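Long-range contact in alpha-glucosidase (Pseudoalteromonas sp. K8, PDB 5HQA), which probably hydrolyses alpha-glucosidic linkages as a chloride-activated glycoside hydrolase family 97 enzyme, here holding acarbose beside a calcium ion: residues F374-G388 with N422-H436. Residues are numbered along the deposited sequence; the frame is centred on the assembly and turned at random.
Sequences FALYEKSNVSQVKTG and NVKLAAKHKISINTH. With AC1 (4,6-dideoxy-4-{[(1S,4R,5S,6S)-4,5,6-trihydroxy-3-(hydroxymethyl)cyclohex-2-en-1-yl]amino}-alpha-D-glucopyranose), chain B.
Lys386 lays its CE over the centre of the His436 imidazole, 3.4 Å from the ring centroid and 6° off the normal, a CH-pi contact inside the sugar pocket. Neighbouring parallel strands 384-388 and 432-435 of the family 97 TIM barrel meet here, with helices 363-379 and 413-428 that lead into them. Lys386 NZ donates to AC1 O3B, and His436 ND1 reaches AC1 O2B in the ring plane at 2.7 Å, nearly straight at 172°. With CG anti to the backbone N (chi1 175°) and its chain extended, Lys386 reaches across the ring to the sugar; Glu311 salt-bridges its NZ, and Asp489 receives His436 NE2, fixing the ring's rotation. Five backbone bonds, Ser432 N to Ser383 O through His436 N to Thr387 O, join the strands (axes 4.7 Å apart) and the residues at their ends. The Phe374 ring packs against helix 422-428, with Ala426 CB over one face, 3.8 Å from Phe374 CZ, and against Ile433 and Ile431, whose CD1 is 3.8 Å from Phe374 CD1. Phe374 CB sits over the His429 ring, 3.6 Å from its centroid. Tyr366 OH bonds Asn422 ND2, and a water 2.8 Å from each joins Asn422 OD1 to Thr387 OG1.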
loop_
_atom_site.group_PDB
_atom_site.type_symbol
_atom_site.label_atom_id
_atom_site.label_comp_id
_atom_site.label_asym_id
_atom_site.label_seq_id
_atom_site.Cartn_x
_atom_site.Cartn_y
_atom_site.Cartn_z
ATOM N N PHE A 374 -21.867 8.188 -7.842
ATOM C CA PHE A 374 -21.099 9.300 -7.290
ATOM C C PHE A 374 -21.943 10.565 -7.207
ATOM O O PHE A 374 -21.768 11.364 -6.280
ATOM C CB PHE A 374 -19.830 9.541 -8.122
ATOM C CG PHE A 374 -18.720 8.544 -7.847
ATOM C CD1 PHE A 374 -18.535 8.019 -6.579
ATOM C CD2 PHE A 374 -17.861 8.138 -8.864
ATOM C CE1 PHE A 374 -17.519 7.103 -6.323
ATOM C CE2 PHE A 374 -16.842 7.220 -8.613
ATOM C CZ PHE A 374 -16.678 6.701 -7.339
ATOM N N ALA A 375 -22.868 10.759 -8.150
ATOM C CA ALA A 375 -23.787 11.887 -8.042
ATOM C C ALA A 375 -24.622 11.785 -6.774
ATOM O O ALA A 375 -24.826 12.784 -6.073
ATOM C CB ALA A 375 -24.686 11.956 -9.274
ATOM N N LEU A 376 -25.109 10.582 -6.461
ATOM C CA LEU A 376 -25.864 10.387 -5.227
ATOM C C LEU A 376 -25.008 10.722 -4.015
ATOM O O LEU A 376 -25.450 11.423 -3.096
ATOM C CB LEU A 376 -26.369 8.946 -5.143
ATOM C CG LEU A 376 -26.951 8.541 -3.784
ATOM C CD1 LEU A 376 -28.169 9.387 -3.432
ATOM C CD2 LEU A 376 -27.299 7.057 -3.766
ATOM N N TYR A 377 -23.768 10.237 -4.004
ATOM C CA TYR A 377 -22.900 10.491 -2.866
ATOM C C TYR A 377 -22.542 11.969 -2.754
ATOM O O TYR A 377 -22.530 12.522 -1.646
ATOM C CB TYR A 377 -21.655 9.623 -2.978
ATOM C CG TYR A 377 -21.821 8.264 -2.345
ATOM C CD1 TYR A 377 -22.855 8.009 -1.443
ATOM C CD2 TYR A 377 -20.937 7.238 -2.635
ATOM C CE1 TYR A 377 -22.992 6.758 -0.846
ATOM C CE2 TYR A 377 -21.062 5.996 -2.046
ATOM C CZ TYR A 377 -22.084 5.755 -1.159
ATOM O OH TYR A 377 -22.174 4.500 -0.586
ATOM N N GLU A 378 -22.261 12.633 -3.881
ATOM C CA GLU A 378 -21.983 14.063 -3.815
ATOM C C GLU A 378 -23.183 14.818 -3.264
ATOM O O GLU A 378 -23.039 15.674 -2.382
ATOM C CB GLU A 378 -21.591 14.611 -5.189
ATOM C CG GLU A 378 -21.181 16.086 -5.115
ATOM C CD GLU A 378 -20.509 16.626 -6.379
ATOM O OE1 GLU A 378 -20.772 16.107 -7.488
ATOM O OE2 GLU A 378 -19.715 17.589 -6.255
ATOM N N LYS A 379 -24.383 14.482 -3.745
ATOM C CA LYS A 379 -25.605 15.078 -3.216
ATOM C C LYS A 379 -25.776 14.782 -1.731
ATOM O O LYS A 379 -26.359 15.586 -0.998
ATOM C CB LYS A 379 -26.802 14.564 -4.017
ATOM C CG LYS A 379 -28.160 14.893 -3.433
ATOM C CD LYS A 379 -29.276 14.175 -4.180
ATOM C CE LYS A 379 -30.640 14.545 -3.607
ATOM N NZ LYS A 379 -31.759 13.872 -4.327
ATOM N N SER A 380 -25.253 13.655 -1.261
ATOM C CA SER A 380 -25.438 13.227 0.117
ATOM C C SER A 380 -24.296 13.637 1.043
ATOM O O SER A 380 -24.195 13.090 2.147
ATOM C CB SER A 380 -25.618 11.705 0.170
ATOM O OG SER A 380 -26.723 11.301 -0.620
ATOM N N ASN A 381 -23.424 14.558 0.622
ATOM C CA ASN A 381 -22.332 15.029 1.478
ATOM C C ASN A 381 -21.343 13.899 1.816
ATOM O O ASN A 381 -20.760 13.862 2.904
ATOM C CB ASN A 381 -22.902 15.679 2.754
ATOM C CG ASN A 381 -21.840 16.357 3.622
ATOM O OD1 ASN A 381 -20.887 16.958 3.110
ATOM N ND2 ASN A 381 -22.004 16.254 4.953
ATOM N N VAL A 382 -21.143 12.956 0.897
ATOM C CA VAL A 382 -20.179 11.869 1.077
ATOM C C VAL A 382 -18.887 12.256 0.363
ATOM O O VAL A 382 -18.894 12.505 -0.848
ATOM C CB VAL A 382 -20.731 10.532 0.550
ATOM C CG1 VAL A 382 -19.633 9.458 0.523
ATOM C CG2 VAL A 382 -21.918 10.066 1.405
ATOM N N SER A 383 -17.775 12.307 1.110
ATOM C CA SER A 383 -16.482 12.722 0.573
ATOM C C SER A 383 -15.480 11.591 0.379
ATOM O O SER A 383 -14.487 11.791 -0.327
ATOM C CB SER A 383 -15.834 13.767 1.490
ATOM O OG SER A 383 -16.558 14.978 1.460
ATOM N N GLN A 384 -15.683 10.430 1.006
ATOM C CA GLN A 384 -14.784 9.289 0.869
ATOM C C GLN A 384 -15.619 8.055 0.581
ATOM O O GLN A 384 -16.708 7.898 1.142
ATOM C CB GLN A 384 -13.936 9.060 2.135
ATOM C CG GLN A 384 -13.060 10.253 2.495
ATOM C CD GLN A 384 -12.265 10.086 3.802
ATOM O OE1 GLN A 384 -12.528 9.180 4.610
ATOM N NE2 GLN A 384 -11.286 10.983 4.013
ATOM N N VAL A 385 -15.115 7.191 -0.300
ATOM C CA VAL A 385 -15.793 5.953 -0.678
ATOM C C VAL A 385 -14.788 4.812 -0.631
ATOM O O VAL A 385 -13.682 4.928 -1.175
ATOM C CB VAL A 385 -16.436 6.054 -2.076
ATOM C CG1 VAL A 385 -16.985 4.700 -2.522
ATOM C CG2 VAL A 385 -17.547 7.105 -2.067
ATOM N N LYS A 386 -15.163 3.727 0.044
ATOM C CA LYS A 386 -14.411 2.481 0.022
ATOM C C LYS A 386 -14.968 1.614 -1.098
ATOM O O LYS A 386 -16.173 1.352 -1.133
ATOM C CB LYS A 386 -14.530 1.766 1.369
ATOM C CG LYS A 386 -13.891 0.396 1.432
ATOM C CD LYS A 386 -14.080 -0.195 2.830
ATOM C CE LYS A 386 -13.585 -1.633 2.897
ATOM N NZ LYS A 386 -13.876 -2.213 4.222
ATOM N N THR A 387 -14.104 1.189 -2.020
ATOM C CA THR A 387 -14.502 0.305 -3.109
ATOM C C THR A 387 -13.983 -1.104 -2.853
ATOM O O THR A 387 -13.087 -1.325 -2.034
ATOM C CB THR A 387 -13.982 0.813 -4.456
ATOM O OG1 THR A 387 -12.548 0.889 -4.415
ATOM C CG2 THR A 387 -14.571 2.201 -4.775
ATOM N N GLY A 388 -14.564 -2.066 -3.553
ATOM C CA GLY A 388 -14.221 -3.458 -3.328
ATOM C C GLY A 388 -14.385 -4.261 -4.592
ATOM O O GLY A 388 -15.276 -3.997 -5.403
ATOM N N ASN A 422 -12.147 5.024 -12.120
ATOM C CA ASN A 422 -12.941 5.209 -10.907
ATOM C C ASN A 422 -12.402 6.371 -10.073
ATOM O O ASN A 422 -13.165 7.236 -9.615
ATOM C CB ASN A 422 -12.936 3.892 -10.118
ATOM C CG ASN A 422 -13.729 3.964 -8.828
ATOM O OD1 ASN A 422 -13.157 3.922 -7.740
ATOM N ND2 ASN A 422 -15.051 4.039 -8.941
ATOM N N VAL A 423 -11.080 6.418 -9.889
ATOM C CA VAL A 423 -10.452 7.475 -9.095
ATOM C C VAL A 423 -10.637 8.838 -9.755
ATOM O O VAL A 423 -10.952 9.833 -9.090
ATOM C CB VAL A 423 -8.962 7.143 -8.878
ATOM C CG1 VAL A 423 -8.206 8.341 -8.316
ATOM C CG2 VAL A 423 -8.822 5.915 -7.964
ATOM N N LYS A 424 -10.444 8.910 -11.073
ATOM C CA LYS A 424 -10.579 10.190 -11.761
ATOM C C LYS A 424 -12.025 10.670 -11.763
ATOM O O LYS A 424 -12.288 11.868 -11.603
ATOM C CB LYS A 424 -10.066 10.073 -13.194
ATOM C CG LYS A 424 -8.560 10.027 -13.350
ATOM C CD LYS A 424 -8.256 9.689 -14.796
ATOM C CE LYS A 424 -6.888 10.125 -15.229
ATOM N NZ LYS A 424 -6.657 9.713 -16.645
ATOM N N LEU A 425 -12.973 9.757 -11.970
ATOM C CA LEU A 425 -14.378 10.149 -11.902
ATOM C C LEU A 425 -14.753 10.590 -10.490
ATOM O O LEU A 425 -15.460 11.591 -10.312
ATOM C CB LEU A 425 -15.272 8.999 -12.366
ATOM C CG LEU A 425 -16.766 9.320 -12.419
ATOM C CD1 LEU A 425 -17.020 10.491 -13.350
ATOM C CD2 LEU A 425 -17.551 8.104 -12.877
ATOM N N ALA A 426 -14.270 9.869 -9.472
ATOM C CA ALA A 426 -14.515 10.283 -8.092
ATOM C C ALA A 426 -13.990 11.690 -7.833
ATOM O O ALA A 426 -14.644 12.492 -7.153
ATOM C CB ALA A 426 -13.877 9.287 -7.123
ATOM N N ALA A 427 -12.814 12.012 -8.379
ATOM C CA ALA A 427 -12.231 13.332 -8.160
ATOM C C ALA A 427 -13.112 14.439 -8.720
ATOM O O ALA A 427 -13.157 15.537 -8.154
ATOM C CB ALA A 427 -10.837 13.404 -8.777
ATOM N N LYS A 428 -13.824 14.182 -9.820
ATOM C CA LYS A 428 -14.744 15.195 -10.333
ATOM C C LYS A 428 -15.882 15.484 -9.363
ATOM O O LYS A 428 -16.510 16.542 -9.468
ATOM C CB LYS A 428 -15.324 14.766 -11.678
ATOM C CG LYS A 428 -14.301 14.674 -12.793
ATOM C CD LYS A 428 -14.958 14.257 -14.100
ATOM C CE LYS A 428 -13.987 14.368 -15.265
ATOM N NZ LYS A 428 -12.731 13.598 -15.031
ATOM N N HIS A 429 -16.166 14.569 -8.433
ATOM C CA HIS A 429 -17.185 14.754 -7.405
ATOM C C HIS A 429 -16.593 15.147 -6.057
ATOM O O HIS A 429 -17.314 15.158 -5.053
ATOM C CB HIS A 429 -18.011 13.474 -7.258
ATOM C CG HIS A 429 -18.722 13.079 -8.512
ATOM N ND1 HIS A 429 -18.101 12.397 -9.535
ATOM C CD2 HIS A 429 -19.995 13.296 -8.922
ATOM C CE1 HIS A 429 -18.963 12.199 -10.516
ATOM N NE2 HIS A 429 -20.121 12.730 -10.167
ATOM N N LYS A 430 -15.298 15.473 -6.024
ATOM C CA LYS A 430 -14.557 15.728 -4.785
ATOM C C LYS A 430 -14.693 14.562 -3.807
ATOM O O LYS A 430 -14.881 14.745 -2.600
ATOM C CB LYS A 430 -14.973 17.056 -4.152
ATOM C CG LYS A 430 -14.540 18.255 -5.011
ATOM C CD LYS A 430 -14.870 19.594 -4.359
ATOM C CE LYS A 430 -14.525 20.767 -5.283
ATOM N NZ LYS A 430 -13.362 20.442 -6.156
ATOM N N ILE A 431 -14.561 13.344 -4.334
ATOM C CA ILE A 431 -14.616 12.118 -3.545
ATOM C C ILE A 431 -13.250 11.441 -3.597
ATOM O O ILE A 431 -12.642 11.340 -4.670
ATOM C CB ILE A 431 -15.727 11.182 -4.055
ATOM C CG1 ILE A 431 -17.104 11.802 -3.761
ATOM C CG2 ILE A 431 -15.585 9.777 -3.463
ATOM C CD1 ILE A 431 -18.263 11.040 -4.362
ATOM N N SER A 432 -12.768 10.995 -2.435
ATOM C CA SER A 432 -11.542 10.220 -2.308
ATOM C C SER A 432 -11.870 8.737 -2.210
ATOM O O SER A 432 -12.932 8.356 -1.712
ATOM C CB SER A 432 -10.748 10.655 -1.076
ATOM O OG SER A 432 -10.332 12.003 -1.223
ATOM N N ILE A 433 -10.929 7.902 -2.664
ATOM C CA ILE A 433 -11.163 6.478 -2.876
ATOM C C ILE A 433 -10.201 5.667 -2.019
ATOM O O ILE A 433 -8.990 5.926 -2.011
ATOM C CB ILE A 433 -11.020 6.098 -4.361
ATOM C CG1 ILE A 433 -12.118 6.772 -5.185
ATOM C CG2 ILE A 433 -11.097 4.584 -4.542
ATOM C CD1 ILE A 433 -13.531 6.344 -4.782
ATOM N N ASN A 434 -10.754 4.681 -1.310
ATOM C CA ASN A 434 -10.023 3.678 -0.539
ATOM C C ASN A 434 -10.331 2.334 -1.192
ATOM O O ASN A 434 -11.452 1.833 -1.070
ATOM C CB ASN A 434 -10.480 3.733 0.926
ATOM C CG ASN A 434 -10.083 2.509 1.739
ATOM O OD1 ASN A 434 -9.209 1.729 1.353
ATOM N ND2 ASN A 434 -10.722 2.355 2.902
ATOM N N THR A 435 -9.363 1.757 -1.911
ATOM C CA THR A 435 -9.623 0.602 -2.772
ATOM C C THR A 435 -9.251 -0.694 -2.066
ATOM O O THR A 435 -8.071 -0.922 -1.773
ATOM C CB THR A 435 -8.831 0.688 -4.077
ATOM O OG1 THR A 435 -9.024 1.966 -4.687
ATOM C CG2 THR A 435 -9.288 -0.415 -5.046
ATOM N N HIS A 436 -10.233 -1.567 -1.844
ATOM C CA HIS A 436 -9.939 -2.930 -1.416
ATOM C C HIS A 436 -9.953 -3.873 -2.615
ATOM O O HIS A 436 -10.633 -3.622 -3.613
ATOM C CB HIS A 436 -10.915 -3.390 -0.326
ATOM C CG HIS A 436 -10.609 -2.786 1.013
ATOM N ND1 HIS A 436 -10.627 -3.507 2.189
ATOM C CD2 HIS A 436 -10.231 -1.526 1.349
ATOM C CE1 HIS A 436 -10.288 -2.714 3.193
ATOM N NE2 HIS A 436 -10.054 -1.504 2.710
HETATM C C1 AC1 B . -12.946 -12.807 0.741
HETATM O O2 AC1 B . -10.726 -12.613 -0.135
HETATM C C2 AC1 B . -11.908 -11.853 0.170
HETATM C C4A AC1 B . -15.144 -5.733 3.278
HETATM C C3 AC1 B . -11.609 -10.723 1.118
HETATM O O3 AC1 B . -10.573 -9.881 0.582
HETATM C C4 AC1 B . -12.868 -9.947 1.401
HETATM N N4A AC1 B . -12.622 -8.643 2.094
HETATM C C5 AC1 B . -13.626 -10.934 2.275
HETATM O O5 AC1 B . -14.064 -12.065 1.413
HETATM C C6 AC1 B . -14.826 -10.369 2.969
HETATM C C1B AC1 B . -13.320 -7.458 1.478
HETATM C C2B AC1 B . -12.894 -6.063 2.289
HETATM O O2B AC1 B . -11.470 -6.037 2.382
HETATM C C3B AC1 B . -13.547 -5.972 3.530
HETATM O O3B AC1 B . -13.069 -4.874 4.346
HETATM O O4 AC1 B . -15.842 -5.771 4.508
HETATM C C5B AC1 B . -15.722 -6.694 2.368
HETATM C C7B AC1 B . -14.739 -7.570 1.412
HETATM C C6B AC1 B . -17.165 -6.437 1.902
HETATM O O6B AC1 B . -17.135 -5.379 0.996
HETATM O O HOH W 1 -17.313 18.990 -7.562
HETATM O O HOH W 2 -18.698 14.804 -2.491
HETATM O O HOH W 3 -12.373 13.714 -0.176
HETATM O O HOH W 4 -15.900 16.541 -0.913
HETATM O O HOH W 5 -11.596 1.758 -6.916
#